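Local coordinates for inactivation-no-after-potential D protein (Drosophila melanogaster, PDB 5F67) that binds the TRP channel tail through its third PDZ domain and probably acts as a scaffold for the fly phototransduction machinery, at residues 16-21 against 101-106; 23-28 against 69-74; 39-44 against 49-54; 77-82 against 90-95. One frame throughout, in Å; residues are numbered along the deposited sequence.

Interaction 1: residues 16-21 against 101-106; sequences FIFDQF and TMILLT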
loop_
_atom_site.group_PDB
_atom_site.type_symbol
_atom_site.label_atom_id
_atom_site.label_comp_id
_atom_site.label_asym_id
_atom_site.label_seq_id
_atom_site.Cartn_x
_atom_site.Cartn_y
_atom_site.Cartn_z
ATOM N N PHE A 16 15.096 -8.806 -4.638
ATOM C CA PHE A 16 15.913 -7.866 -5.398
ATOM C C PHE A 16 15.531 -6.415 -5.107
ATOM O O PHE A 16 16.344 -5.509 -5.288
ATOM C CB PHE A 16 15.817 -8.136 -6.912
ATOM C CG PHE A 16 14.563 -7.611 -7.546
ATOM C CD1 PHE A 16 14.545 -6.356 -8.151
ATOM C CD2 PHE A 16 13.394 -8.366 -7.537
ATOM C CE1 PHE A 16 13.381 -5.860 -8.729
ATOM C CE2 PHE A 16 12.229 -7.876 -8.122
ATOM C CZ PHE A 16 12.226 -6.624 -8.717
ATOM N N ILE A 17 14.289 -6.198 -4.679
ATOM C CA ILE A 17 13.812 -4.853 -4.394
ATOM C C ILE A 17 14.686 -4.139 -3.363
ATOM O O ILE A 17 14.886 -2.921 -3.448
ATOM C CB ILE A 17 12.334 -4.884 -3.949
ATOM C CG1 ILE A 17 11.460 -5.361 -5.117
ATOM C CG2 ILE A 17 11.878 -3.517 -3.444
ATOM C CD1 ILE A 17 10.012 -5.685 -4.738
ATOM N N PHE A 18 15.237 -4.888 -2.411
ATOM C CA PHE A 18 16.034 -4.270 -1.351
ATOM C C PHE A 18 17.448 -3.920 -1.796
ATOM O O PHE A 18 18.205 -3.312 -1.035
ATOM C CB PHE A 18 16.031 -5.146 -0.086
ATOM C CG PHE A 18 14.662 -5.327 0.485
ATOM C CD1 PHE A 18 14.045 -4.283 1.183
ATOM C CD2 PHE A 18 13.952 -6.506 0.267
ATOM C CE1 PHE A 18 12.743 -4.435 1.686
ATOM C CE2 PHE A 18 12.650 -6.660 0.758
ATOM C CZ PHE A 18 12.046 -5.622 1.474
ATOM N N ASP A 19 17.811 -4.303 -3.017
ATOM C CA ASP A 19 19.092 -3.859 -3.578
ATOM C C ASP A 19 18.852 -2.627 -4.442
ATOM O O ASP A 19 19.705 -1.750 -4.543
ATOM C CB ASP A 19 19.764 -4.963 -4.408
ATOM C CG ASP A 19 20.561 -5.924 -3.555
ATOM O OD1 ASP A 19 20.375 -5.899 -2.317
ATOM O OD2 ASP A 19 21.376 -6.706 -4.112
ATOM N N GLN A 20 17.684 -2.568 -5.069
ATOM C CA GLN A 20 17.317 -1.400 -5.870
ATOM C C GLN A 20 16.849 -0.249 -4.976
ATOM O O GLN A 20 17.110 0.927 -5.267
ATOM C CB GLN A 20 16.212 -1.769 -6.861
ATOM C CG GLN A 20 15.934 -0.671 -7.872
ATOM C CD GLN A 20 15.132 -1.157 -9.064
ATOM O OE1 GLN A 20 14.995 -2.362 -9.292
ATOM N NE2 GLN A 20 14.612 -0.215 -9.843
ATOM N N PHE A 21 16.149 -0.590 -3.896
ATOM C CA PHE A 21 15.651 0.403 -2.942
ATOM C C PHE A 21 16.031 -0.034 -1.524
ATOM O O PHE A 21 15.210 -0.599 -0.801
ATOM C CB PHE A 21 14.125 0.538 -3.049
ATOM C CG PHE A 21 13.630 0.837 -4.444
ATOM C CD1 PHE A 21 13.602 2.145 -4.924
ATOM C CD2 PHE A 21 13.192 -0.190 -5.270
ATOM C CE1 PHE A 21 13.152 2.422 -6.206
ATOM C CE2 PHE A 21 12.736 0.076 -6.554
ATOM C CZ PHE A 21 12.711 1.385 -7.024
ATOM N N THR A 101 1.445 -9.017 2.884
ATOM C CA THR A 101 2.805 -8.522 2.984
ATOM C C THR A 101 2.943 -7.396 1.971
ATOM O O THR A 101 2.636 -7.577 0.788
ATOM C CB THR A 101 3.809 -9.611 2.603
ATOM O OG1 THR A 101 3.617 -10.759 3.436
ATOM C CG2 THR A 101 5.252 -9.095 2.753
ATOM N N MET A 102 3.388 -6.229 2.418
ATOM C CA MET A 102 3.644 -5.154 1.473
ATOM C C MET A 102 5.065 -4.641 1.659
ATOM O O MET A 102 5.544 -4.524 2.785
ATOM C CB MET A 102 2.650 -4.014 1.683
ATOM C CG MET A 102 1.208 -4.409 1.355
ATOM S SD MET A 102 0.088 -2.999 1.437
ATOM C CE MET A 102 -0.082 -2.783 3.209
ATOM N N ILE A 103 5.733 -4.346 0.550
ATOM C CA ILE A 103 7.034 -3.714 0.632
ATOM C C ILE A 103 6.798 -2.266 0.283
ATOM O O ILE A 103 6.238 -1.950 -0.776
ATOM C CB ILE A 103 8.043 -4.316 -0.357
ATOM C CG1 ILE A 103 8.327 -5.776 0.020
ATOM C CG2 ILE A 103 9.344 -3.529 -0.317
ATOM C CD1 ILE A 103 9.277 -6.480 -0.931
ATOM N N LEU A 104 7.213 -1.387 1.187
ATOM C CA LEU A 104 6.928 0.037 1.065
ATOM C C LEU A 104 8.204 0.849 1.161
ATOM O O LEU A 104 9.132 0.474 1.866
ATOM C CB LEU A 104 5.990 0.471 2.194
ATOM C CG LEU A 104 4.571 -0.101 2.186
ATOM C CD1 LEU A 104 3.878 0.181 3.521
ATOM C CD2 LEU A 104 3.758 0.460 1.016
ATOM N N LEU A 105 8.236 1.987 0.478
ATOM C CA LEU A 105 9.387 2.883 0.558
ATOM C C LEU A 105 8.911 4.280 0.934
ATOM O O LEU A 105 8.134 4.905 0.199
ATOM C CB LEU A 105 10.126 2.935 -0.784
ATOM C CG LEU A 105 11.286 3.936 -0.869
ATOM C CD1 LEU A 105 12.448 3.530 0.041
ATOM C CD2 LEU A 105 11.766 4.058 -2.299
ATOM N N THR A 106 9.348 4.764 2.091
ATOM C CA THR A 106 9.010 6.124 2.502
ATOM C C THR A 106 10.080 7.040 1.944
ATOM O O THR A 106 11.276 6.797 2.141
ATOM C CB THR A 106 8.953 6.262 4.045
ATOM O OG1 THR A 106 7.894 5.449 4.558
ATOM C CG2 THR A 106 8.686 7.707 4.449
#

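Interaction 2: residues 23-28 against 69-74; sequences KARTVQ and VGDMLL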
loop_
_atom_site.group_PDB
_atom_site.type_symbol
_atom_site.label_atom_id
_atom_site.label_comp_id
_atom_site.label_asym_id
_atom_site.label_seq_id
_atom_site.Cartn_x
_atom_site.Cartn_y
_atom_site.Cartn_z
ATOM N N LYS A 23 16.333 1.289 1.256
ATOM C CA LYS A 23 15.602 1.836 2.407
ATOM C C LYS A 23 14.159 1.342 2.486
ATOM O O LYS A 23 13.403 1.749 3.381
ATOM C CB LYS A 23 15.642 3.371 2.404
ATOM C CG LYS A 23 17.054 3.937 2.531
ATOM C CD LYS A 23 17.766 3.368 3.758
ATOM N N ALA A 24 13.781 0.442 1.577
ATOM C CA ALA A 24 12.427 -0.120 1.605
ATOM C C ALA A 24 12.267 -1.018 2.831
ATOM O O ALA A 24 13.263 -1.480 3.407
ATOM C CB ALA A 24 12.136 -0.908 0.328
ATOM N N ARG A 25 11.022 -1.263 3.230
ATOM C CA ARG A 25 10.774 -2.090 4.403
ATOM C C ARG A 25 9.585 -3.005 4.142
ATOM O O ARG A 25 8.794 -2.779 3.225
ATOM C CB ARG A 25 10.485 -1.200 5.621
ATOM C CG ARG A 25 9.165 -0.416 5.500
ATOM C CD ARG A 25 9.041 0.705 6.543
ATOM N NE ARG A 25 7.682 1.271 6.577
ATOM C CZ ARG A 25 7.250 2.208 5.741
ATOM N NH1 ARG A 25 8.071 2.678 4.811
ATOM N NH2 ARG A 25 6.006 2.684 5.835
ATOM N N THR A 26 9.465 -4.055 4.941
ATOM C CA THR A 26 8.351 -4.977 4.794
ATOM C C THR A 26 7.358 -4.780 5.930
ATOM O O THR A 26 7.748 -4.793 7.100
ATOM C CB THR A 26 8.872 -6.432 4.854
ATOM O OG1 THR A 26 9.707 -6.681 3.714
ATOM C CG2 THR A 26 7.714 -7.411 4.855
ATOM N N VAL A 27 6.079 -4.604 5.597
ATOM C CA VAL A 27 5.039 -4.591 6.621
ATOM C C VAL A 27 4.095 -5.766 6.421
ATOM O O VAL A 27 3.937 -6.259 5.305
ATOM C CB VAL A 27 4.229 -3.273 6.631
ATOM C CG1 VAL A 27 5.162 -2.086 6.860
ATOM C CG2 VAL A 27 3.440 -3.098 5.326
ATOM N N GLN A 28 3.466 -6.210 7.505
ATOM C CA GLN A 28 2.531 -7.327 7.447
ATOM C C GLN A 28 1.199 -6.813 7.963
ATOM O O GLN A 28 1.051 -6.556 9.159
ATOM C CB GLN A 28 3.015 -8.463 8.363
ATOM C CG GLN A 28 4.446 -8.949 8.066
ATOM C CD GLN A 28 4.554 -9.745 6.770
ATOM O OE1 GLN A 28 3.545 -10.043 6.112
ATOM N NE2 GLN A 28 5.787 -10.087 6.388
ATOM N N VAL A 69 0.976 7.756 4.104
ATOM C CA VAL A 69 0.573 8.390 2.850
ATOM C C VAL A 69 1.830 8.878 2.140
ATOM O O VAL A 69 2.709 9.485 2.765
ATOM C CB VAL A 69 -0.402 9.567 3.087
ATOM C CG1 VAL A 69 -0.698 10.307 1.785
ATOM C CG2 VAL A 69 -1.705 9.063 3.726
ATOM N N GLY A 70 1.921 8.598 0.840
ATOM C CA GLY A 70 3.087 8.980 0.061
ATOM C C GLY A 70 4.082 7.844 -0.137
ATOM O O GLY A 70 4.970 7.947 -0.987
ATOM N N ASP A 71 3.956 6.769 0.646
ATOM C CA ASP A 71 4.878 5.632 0.507
ATOM C C ASP A 71 4.734 5.011 -0.876
ATOM O O ASP A 71 3.615 4.913 -1.395
ATOM C CB ASP A 71 4.569 4.540 1.529
ATOM C CG ASP A 71 5.088 4.853 2.914
ATOM O OD1 ASP A 71 5.793 5.875 3.086
ATOM O OD2 ASP A 71 4.795 4.051 3.837
ATOM N N MET A 72 5.842 4.580 -1.475
ATOM C CA MET A 72 5.747 3.858 -2.750
ATOM C C MET A 72 5.514 2.384 -2.457
ATOM O O MET A 72 6.185 1.810 -1.605
ATOM C CB MET A 72 7.034 4.023 -3.558
ATOM C CG MET A 72 6.959 3.513 -4.998
ATOM S SD MET A 72 8.573 3.692 -5.809
ATOM C CE MET A 72 8.110 3.253 -7.497
ATOM N N LEU A 73 4.555 1.780 -3.152
ATOM C CA LEU A 73 4.219 0.371 -2.968
ATOM C C LEU A 73 4.993 -0.466 -3.980
ATOM O O LEU A 73 4.780 -0.341 -5.200
ATOM C CB LEU A 73 2.705 0.165 -3.153
ATOM C CG LEU A 73 2.244 -1.290 -3.077
ATOM C CD1 LEU A 73 2.475 -1.871 -1.687
ATOM C CD2 LEU A 73 0.767 -1.400 -3.469
ATOM N N LEU A 74 5.902 -1.303 -3.477
ATOM C CA LEU A 74 6.844 -2.013 -4.339
ATOM C C LEU A 74 6.499 -3.494 -4.542
ATOM O O LEU A 74 6.873 -4.085 -5.555
ATOM C CB LEU A 74 8.263 -1.869 -3.786
ATOM C CG LEU A 74 8.709 -0.410 -3.631
ATOM C CD1 LEU A 74 10.023 -0.325 -2.863
ATOM C CD2 LEU A 74 8.867 0.233 -4.987
#

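Interaction 3: residues 39-44 against 49-54; sequences VIYGKH and SGIFIS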
loop_
_atom_site.group_PDB
_atom_site.type_symbol
_atom_site.label_atom_id
_atom_site.label_comp_id
_atom_site.label_asym_id
_atom_site.label_seq_id
_atom_site.Cartn_x
_atom_site.Cartn_y
_atom_site.Cartn_z
ATOM N N VAL A 39 -4.664 3.864 -3.156
ATOM C CA VAL A 39 -3.446 4.108 -3.901
ATOM C C VAL A 39 -3.759 4.912 -5.143
ATOM O O VAL A 39 -4.924 5.028 -5.552
ATOM C CB VAL A 39 -2.713 2.794 -4.304
ATOM C CG1 VAL A 39 -2.338 1.975 -3.056
ATOM C CG2 VAL A 39 -3.588 1.949 -5.237
ATOM N N ILE A 40 -2.711 5.491 -5.713
ATOM C CA ILE A 40 -2.807 6.148 -7.009
ATOM C C ILE A 40 -1.616 5.712 -7.839
ATOM O O ILE A 40 -0.607 5.216 -7.305
ATOM C CB ILE A 40 -2.813 7.692 -6.878
ATOM C CG1 ILE A 40 -1.597 8.182 -6.100
ATOM C CG2 ILE A 40 -4.096 8.180 -6.220
ATOM C CD1 ILE A 40 -1.378 9.683 -6.223
ATOM N N TYR A 41 -1.728 5.868 -9.149
ATOM C CA TYR A 41 -0.553 5.784 -9.988
ATOM C C TYR A 41 -0.015 7.206 -10.075
ATOM O O TYR A 41 -0.714 8.107 -10.545
ATOM C CB TYR A 41 -0.905 5.279 -11.394
ATOM C CG TYR A 41 0.331 4.924 -12.171
ATOM C CD1 TYR A 41 0.765 3.603 -12.264
ATOM C CD2 TYR A 41 1.103 5.912 -12.764
ATOM C CE1 TYR A 41 1.933 3.276 -12.963
ATOM C CE2 TYR A 41 2.266 5.597 -13.461
ATOM C CZ TYR A 41 2.669 4.279 -13.557
ATOM O OH TYR A 41 3.824 3.966 -14.242
ATOM N N GLY A 42 1.215 7.411 -9.619
ATOM C CA GLY A 42 1.765 8.749 -9.564
ATOM C C GLY A 42 3.243 8.801 -9.882
ATOM O O GLY A 42 3.815 7.861 -10.443
ATOM N N LYS A 43 3.867 9.913 -9.518
ATOM C CA LYS A 43 5.269 10.142 -9.852
ATOM C C LYS A 43 5.950 10.816 -8.672
ATOM O O LYS A 43 5.337 11.614 -7.957
ATOM C CB LYS A 43 5.357 11.047 -11.087
ATOM C CG LYS A 43 6.570 10.819 -11.978
ATOM C CD LYS A 43 6.361 11.505 -13.322
ATOM C CE LYS A 43 7.143 10.814 -14.433
ATOM N NZ LYS A 43 6.608 11.162 -15.787
ATOM N N HIS A 44 7.215 10.480 -8.451
ATOM C CA HIS A 44 8.004 11.173 -7.452
ATOM C C HIS A 44 9.347 11.496 -8.082
ATOM O O HIS A 44 9.889 10.693 -8.841
ATOM C CB HIS A 44 8.189 10.308 -6.212
ATOM C CG HIS A 44 8.774 11.042 -5.047
ATOM N ND1 HIS A 44 10.123 11.305 -4.931
ATOM C CD2 HIS A 44 8.189 11.567 -3.945
ATOM C CE1 HIS A 44 10.342 11.961 -3.806
ATOM N NE2 HIS A 44 9.190 12.135 -3.190
ATOM N N SER A 49 7.842 7.023 -11.885
ATOM C CA SER A 49 6.427 6.653 -11.810
ATOM C C SER A 49 6.228 5.317 -11.110
ATOM O O SER A 49 7.130 4.475 -11.079
ATOM C CB SER A 49 5.807 6.593 -13.207
ATOM O OG SER A 49 5.720 7.892 -13.768
ATOM N N GLY A 50 5.040 5.133 -10.551
ATOM C CA GLY A 50 4.684 3.885 -9.908
ATOM C C GLY A 50 3.449 4.050 -9.052
ATOM O O GLY A 50 2.694 5.012 -9.227
ATOM N N ILE A 51 3.250 3.111 -8.124
ATOM C CA ILE A 51 2.060 3.094 -7.283
ATOM C C ILE A 51 2.411 3.662 -5.912
ATOM O O ILE A 51 3.387 3.235 -5.288
ATOM C CB ILE A 51 1.539 1.653 -7.101
ATOM C CG1 ILE A 51 1.282 1.020 -8.478
ATOM C CG2 ILE A 51 0.278 1.632 -6.230
ATOM C CD1 ILE A 51 0.080 1.621 -9.235
ATOM N N PHE A 52 1.615 4.620 -5.443
ATOM C CA PHE A 52 1.879 5.268 -4.154
ATOM C C PHE A 52 0.653 5.224 -3.262
ATOM O O PHE A 52 -0.476 5.321 -3.732
ATOM C CB PHE A 52 2.298 6.727 -4.365
ATOM C CG PHE A 52 3.587 6.878 -5.119
ATOM C CD1 PHE A 52 3.598 6.884 -6.509
ATOM C CD2 PHE A 52 4.791 7.003 -4.441
ATOM C CE1 PHE A 52 4.788 7.012 -7.211
ATOM C CE2 PHE A 52 5.995 7.142 -5.138
ATOM C CZ PHE A 52 5.989 7.147 -6.528
ATOM N N ILE A 53 0.868 5.065 -1.961
ATOM C CA ILE A 53 -0.236 5.175 -1.014
ATOM C C ILE A 53 -0.755 6.611 -1.056
ATOM O O ILE A 53 0.030 7.553 -0.926
ATOM C CB ILE A 53 0.221 4.858 0.424
ATOM C CG1 ILE A 53 0.885 3.477 0.488
ATOM C CG2 ILE A 53 -0.960 4.957 1.403
ATOM C CD1 ILE A 53 -0.051 2.325 0.095
ATOM N N SER A 54 -2.067 6.780 -1.229
ATOM C CA SER A 54 -2.653 8.111 -1.394
ATOM C C SER A 54 -3.573 8.491 -0.238
ATOM O O SER A 54 -3.893 9.661 -0.048
ATOM C CB SER A 54 -3.422 8.187 -2.711
ATOM O OG SER A 54 -4.482 7.246 -2.727
#

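Interaction 4: residues 77-82 against 90-95; sequences NQDVTL and TGLLKR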
loop_
_atom_site.group_PDB
_atom_site.type_symbol
_atom_site.label_atom_id
_atom_site.label_comp_id
_atom_site.label_asym_id
_atom_site.label_seq_id
_atom_site.Cartn_x
_atom_site.Cartn_y
_atom_site.Cartn_z
ATOM N N ASN A 77 2.539 -9.200 -1.303
ATOM C CA ASN A 77 2.933 -10.603 -1.161
ATOM C C ASN A 77 4.086 -10.894 -2.116
ATOM O O ASN A 77 5.063 -10.147 -2.119
ATOM C CB ASN A 77 1.746 -11.561 -1.342
ATOM C CG ASN A 77 0.748 -11.471 -0.194
ATOM O OD1 ASN A 77 1.122 -11.184 0.944
ATOM N ND2 ASN A 77 -0.527 -11.707 -0.488
ATOM N N GLN A 78 3.980 -11.934 -2.940
ATOM C CA GLN A 78 5.088 -12.251 -3.851
ATOM C C GLN A 78 4.972 -11.584 -5.224
ATOM O O GLN A 78 5.778 -11.854 -6.117
ATOM C CB GLN A 78 5.247 -13.768 -4.006
ATOM C CG GLN A 78 6.018 -14.429 -2.866
ATOM C CD GLN A 78 7.507 -14.100 -2.903
ATOM O OE1 GLN A 78 8.240 -14.567 -3.781
ATOM N NE2 GLN A 78 7.957 -13.286 -1.952
ATOM N N ASP A 79 3.979 -10.718 -5.398
ATOM C CA ASP A 79 3.823 -10.001 -6.668
ATOM C C ASP A 79 4.475 -8.614 -6.648
ATOM O O ASP A 79 4.056 -7.724 -5.907
ATOM C CB ASP A 79 2.347 -9.888 -7.040
ATOM C CG ASP A 79 1.710 -11.241 -7.314
ATOM O OD1 ASP A 79 1.973 -11.815 -8.393
ATOM O OD2 ASP A 79 0.941 -11.729 -6.453
ATOM N N VAL A 80 5.497 -8.434 -7.478
ATOM C CA VAL A 80 6.201 -7.155 -7.562
ATOM C C VAL A 80 5.311 -6.107 -8.236
ATOM O O VAL A 80 4.708 -6.380 -9.279
ATOM C CB VAL A 80 7.515 -7.309 -8.348
ATOM C CG1 VAL A 80 8.154 -5.950 -8.608
ATOM C CG2 VAL A 80 8.476 -8.223 -7.585
ATOM N N THR A 81 5.208 -4.917 -7.641
ATOM C CA THR A 81 4.334 -3.874 -8.189
ATOM C C THR A 81 5.100 -2.680 -8.744
ATOM O O THR A 81 4.511 -1.647 -9.062
ATOM C CB THR A 81 3.306 -3.376 -7.155
ATOM O OG1 THR A 81 3.989 -2.988 -5.956
ATOM C CG2 THR A 81 2.300 -4.484 -6.824
ATOM N N LEU A 82 6.409 -2.843 -8.883
ATOM C CA LEU A 82 7.259 -1.805 -9.447
ATOM C C LEU A 82 6.799 -1.371 -10.827
ATOM O O LEU A 82 6.876 -0.190 -11.171
ATOM C CB LEU A 82 8.701 -2.302 -9.539
ATOM C CG LEU A 82 9.613 -1.886 -8.397
ATOM C CD1 LEU A 82 10.951 -2.601 -8.517
ATOM C CD2 LEU A 82 9.790 -0.367 -8.444
ATOM N N THR A 90 -4.301 -2.401 -7.782
ATOM C CA THR A 90 -5.522 -2.453 -6.977
ATOM C C THR A 90 -6.117 -3.857 -6.994
ATOM O O THR A 90 -6.659 -4.307 -5.988
ATOM C CB THR A 90 -6.576 -1.406 -7.416
ATOM O OG1 THR A 90 -6.866 -1.557 -8.808
ATOM C CG2 THR A 90 -6.052 0.001 -7.156
ATOM N N GLY A 91 -6.004 -4.549 -8.127
ATOM C CA GLY A 91 -6.473 -5.923 -8.209
ATOM C C GLY A 91 -5.745 -6.828 -7.224
ATOM O O GLY A 91 -6.363 -7.650 -6.550
ATOM N N LEU A 92 -4.425 -6.674 -7.130
ATOM C CA LEU A 92 -3.644 -7.476 -6.198
ATOM C C LEU A 92 -4.069 -7.185 -4.767
ATOM O O LEU A 92 -4.221 -8.099 -3.959
ATOM C CB LEU A 92 -2.148 -7.184 -6.370
ATOM C CG LEU A 92 -1.505 -7.678 -7.674
ATOM C CD1 LEU A 92 -0.132 -7.036 -7.871
ATOM C CD2 LEU A 92 -1.371 -9.194 -7.665
ATOM N N LEU A 93 -4.267 -5.910 -4.448
ATOM C CA LEU A 93 -4.641 -5.538 -3.081
ATOM C C LEU A 93 -6.028 -6.052 -2.721
ATOM O O LEU A 93 -6.246 -6.543 -1.609
ATOM C CB LEU A 93 -4.550 -4.020 -2.888
ATOM C CG LEU A 93 -3.125 -3.479 -2.947
ATOM C CD1 LEU A 93 -3.166 -1.976 -3.176
ATOM C CD2 LEU A 93 -2.380 -3.845 -1.653
ATOM N N LYS A 94 -6.960 -5.975 -3.669
ATOM C CA LYS A 94 -8.322 -6.442 -3.421
ATOM C C LYS A 94 -8.409 -7.953 -3.253
ATOM O O LYS A 94 -9.163 -8.435 -2.414
ATOM C CB LYS A 94 -9.251 -5.988 -4.546
ATOM C CG LYS A 94 -9.426 -4.486 -4.601
ATOM C CD LYS A 94 -10.103 -4.062 -5.901
ATOM C CE LYS A 94 -11.610 -4.225 -5.829
ATOM N NZ LYS A 94 -12.289 -2.954 -5.454
ATOM N N ARG A 95 -7.627 -8.698 -4.031
ATOM C CA ARG A 95 -7.706 -10.164 -3.993
ATOM C C ARG A 95 -7.009 -10.800 -2.795
ATOM O O ARG A 95 -7.372 -11.900 -2.379
ATOM C CB ARG A 95 -7.147 -10.777 -5.278
ATOM C CG ARG A 95 -8.003 -10.477 -6.499
ATOM C CD ARG A 95 -7.627 -11.362 -7.677
ATOM N NE ARG A 95 -6.243 -11.154 -8.078
ATOM C CZ ARG A 95 -5.847 -10.199 -8.915
ATOM N NH1 ARG A 95 -6.739 -9.364 -9.442
ATOM N NH2 ARG A 95 -4.565 -10.082 -9.227
#

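Interaction 1: residues 16-21 against 101-106
Ile103 gives up more surface than any other residue here, and it is met by two neighbours of one short helix, Ile17 and Phe18. Its CG2 stands anti to the backbone N while CG1 lies beside that N (chi1 -65°), and this spreads CG2 and CD1 so that both methyls face the helix and share Ile17 and Phe18. CD1 meets CD1 of Ile17 tip to tip at 4.0 Å, and the CG2 methyls of the same two residues face each other at an equal 4.0 Å. The Phe18 ring arrives from the opposite direction and straddles the fork with its far end: CZ lies 3.8 Å from Ile103 CD1 and 3.9 Å from Ile103 CG2. Its approach is oblique, with the rim atoms CE1 and CE2 also close to the methyls.

The contact illustrates how a short helix, 17-20, that precedes strand 25-30 can be laid on a beta-sheet of a PDZ domain. Ile103 and Leu105 rise from the same face of strand 99-105, whereas Leu104 points away from the helix, on to Leu73 and Val67 beneath. Ile17 reaches beyond the strand to Leu74, Ala75 and Val80.

Phe21, the first residue to leave helical geometry, makes a second point of contact. Its ring crosses Leu105 at about a right angle, CD1 resting 3.7 Å from Leu105 CD2. One face of that ring carries Gln20 CG, 3.5 Å above its plane and shifted toward the rim, and Leu82 packs against Phe21 from the loop that follows strand 79-80.

Interaction 2: residues 23-28 against 69-74
Arg25 holds CG between its backbone N and carbonyl carbon (chi1 67°), a crowded position, and then runs extended from CG to NE, which carries the guanidinium across to Asp71. Asp71 answers with CG beside its own backbone N, which turns its carboxylate toward the incoming arginine. The two ends join in a salt bridge, NH2 donating to OD2 over 2.7 Å with an N-H...O angle of 156°. The carboxylate oxygen sits close to the guanidinium plane, at its edge, and only one nitrogen makes the bond. From the other side the donor meets OD2 on its syn side, somewhat out of the carboxylate plane, and the two flat groups are turned 76° apart.

Strands 25-30 and 72-76 are not neighbours in the antiparallel sheet of the PDZ domain: strand 99-105 runs between them, its backbone bonding to Arg25 through Leu104 and to Met72 through Leu105. The salt bridge therefore spans the middle strand near its end. An apolar touch spans it too, Ala24 CB lying 3.9 Å from Leu74 CD1, and there helix 17-20 covers the pair, with Phe18 on Ala24 and Ile17 on Leu74.

Each carboxylate oxygen of the buried Asp71 has a further partner, OD1 bonding to Thr106 OG1 and OD2 taking the backbone N of Lys68, while Arg25 NH2 also donates to Gly66 O. A salt bridge made through one hydrogen bond thus becomes one link in a polar network, and the arginine beside it would be expected to favour the ionised form of Asp71.

Interaction 3: residues 39-44 against 49-54
Val39, Ile51 and Ile53 form the apolar centre of this beta hairpin. Val39 CB lies 3.7 Å from Ile51 CG2, and Val39 CG1 reaches Ile53 CD1 although the side chains of that non-hydrogen-bonded pair diverge. Further along, Ile51 CD1 approaches Tyr41 CD1 at 3.7 Å, the two side chains crossing at about a right angle. Tyr41 turns CG anti to its backbone N (chi1 -168°), which lays one ring face over Gly50 O, offset toward the rim.

Phe52 occupies the opposite face of the hairpin. Its edge carbon CE1 points at Gly42 O, 3.5 Å away and near the ring plane, and CZ comes within 3.9 Å of His44 CB. With an alanine at Phe52 the ring is gone, and Gly42 O and His44 CB would probably lose their packing partner, opening a gap on that face of the hairpin.

Four backbone hydrogen bonds join the two strands, in two reciprocal pairs: Ile40 with Phe52 and Gly42 with Gly50. Gly42 N to Gly50 O is the shortest at 2.8 Å. The strands diverge from strict antiparallel alignment, their directions 138° apart, a marked twist. At the solvent-facing end the polar edge begins: the extended Lys43 passes over Ser49, CE 3.3 Å from OG, and Tyr41 OH lies 3.5 Å from Ser49 CB.

In a PDZ domain the first strand of this hairpin walls the peptide groove together with the long helix. Accordingly Val39 packs on Tyr86, Thr90 and Leu93 of helix 86-95, while Ile51 and Phe52 rest on Leu73 and Met72 of strand 72-76.

Interaction 4: residues 77-82 against 90-95
Leu92 reaches from its helix to Asp79 and Thr81, and its route from CB to the two methyls accounts for the whole contact. CB turns CG beside the backbone N, anti to the carbonyl carbon (chi1 -69°), a torsion that points the branch at strand 79-80, where it divides. CD1 takes one side, 3.7 Å from Thr81 CG2 and 3.9 Å from Asp79 CB, with the threonine and leucine sliding past each other in opposite directions. CD2 takes the other, crossing Asp79 obliquely: it lies 3.6 Å from Asp79 OD2, with CB and CG of Asp79 also close.

The principle is a simple one, a single forked side chain bridging a helix and the edge strand of a sheet. The carboxylate thus rests on a methyl group. Arg95, one turn on in the helix, has the opposite charge, but NH2 stays 6.4 Å from Asp79 OD2, too far for contact. Thr81 OG1 is bonded to Leu73 O, consistent with its methyl being the branch turned to the leucine. An alanine in place of Leu92 would remove both methyls, and Thr81 CG2 and the Asp79 side chain would probably lose their cover from the helix.

Helix 86-95 is the one that flanks the peptide groove of the PDZ domain: next to Leu92, Leu93 packs on Leu73 and Val76 of strand 72-76 and on Ile37 and Val39 of strand 37-44, and with Thr90 and Lys94 it also touches apolar side chains of the bound peptide.

How the interactions relate
Read from the N terminus, interaction 1 opens first and closes last: helix 17-20 meets strand 99-105 and encloses the other three contacts. Within that loop, interaction 2 joins residues 23-28 to 69-74, and interaction 3, the tight hairpin of 39-44 and 49-54, is nested inside it. Interaction 4 follows in series once interaction 2 has closed, linking 77-82 to 90-95; no two contacts cross. Interactions 1, 2 and 4 share the four-stranded sheet, whereas interaction 3 belongs to the separate hairpin, which backbone bonds from Ile53 to Gly70 and Asp71 fasten to interaction 2. The hairpin also packs on helix 86-95 of interaction 4.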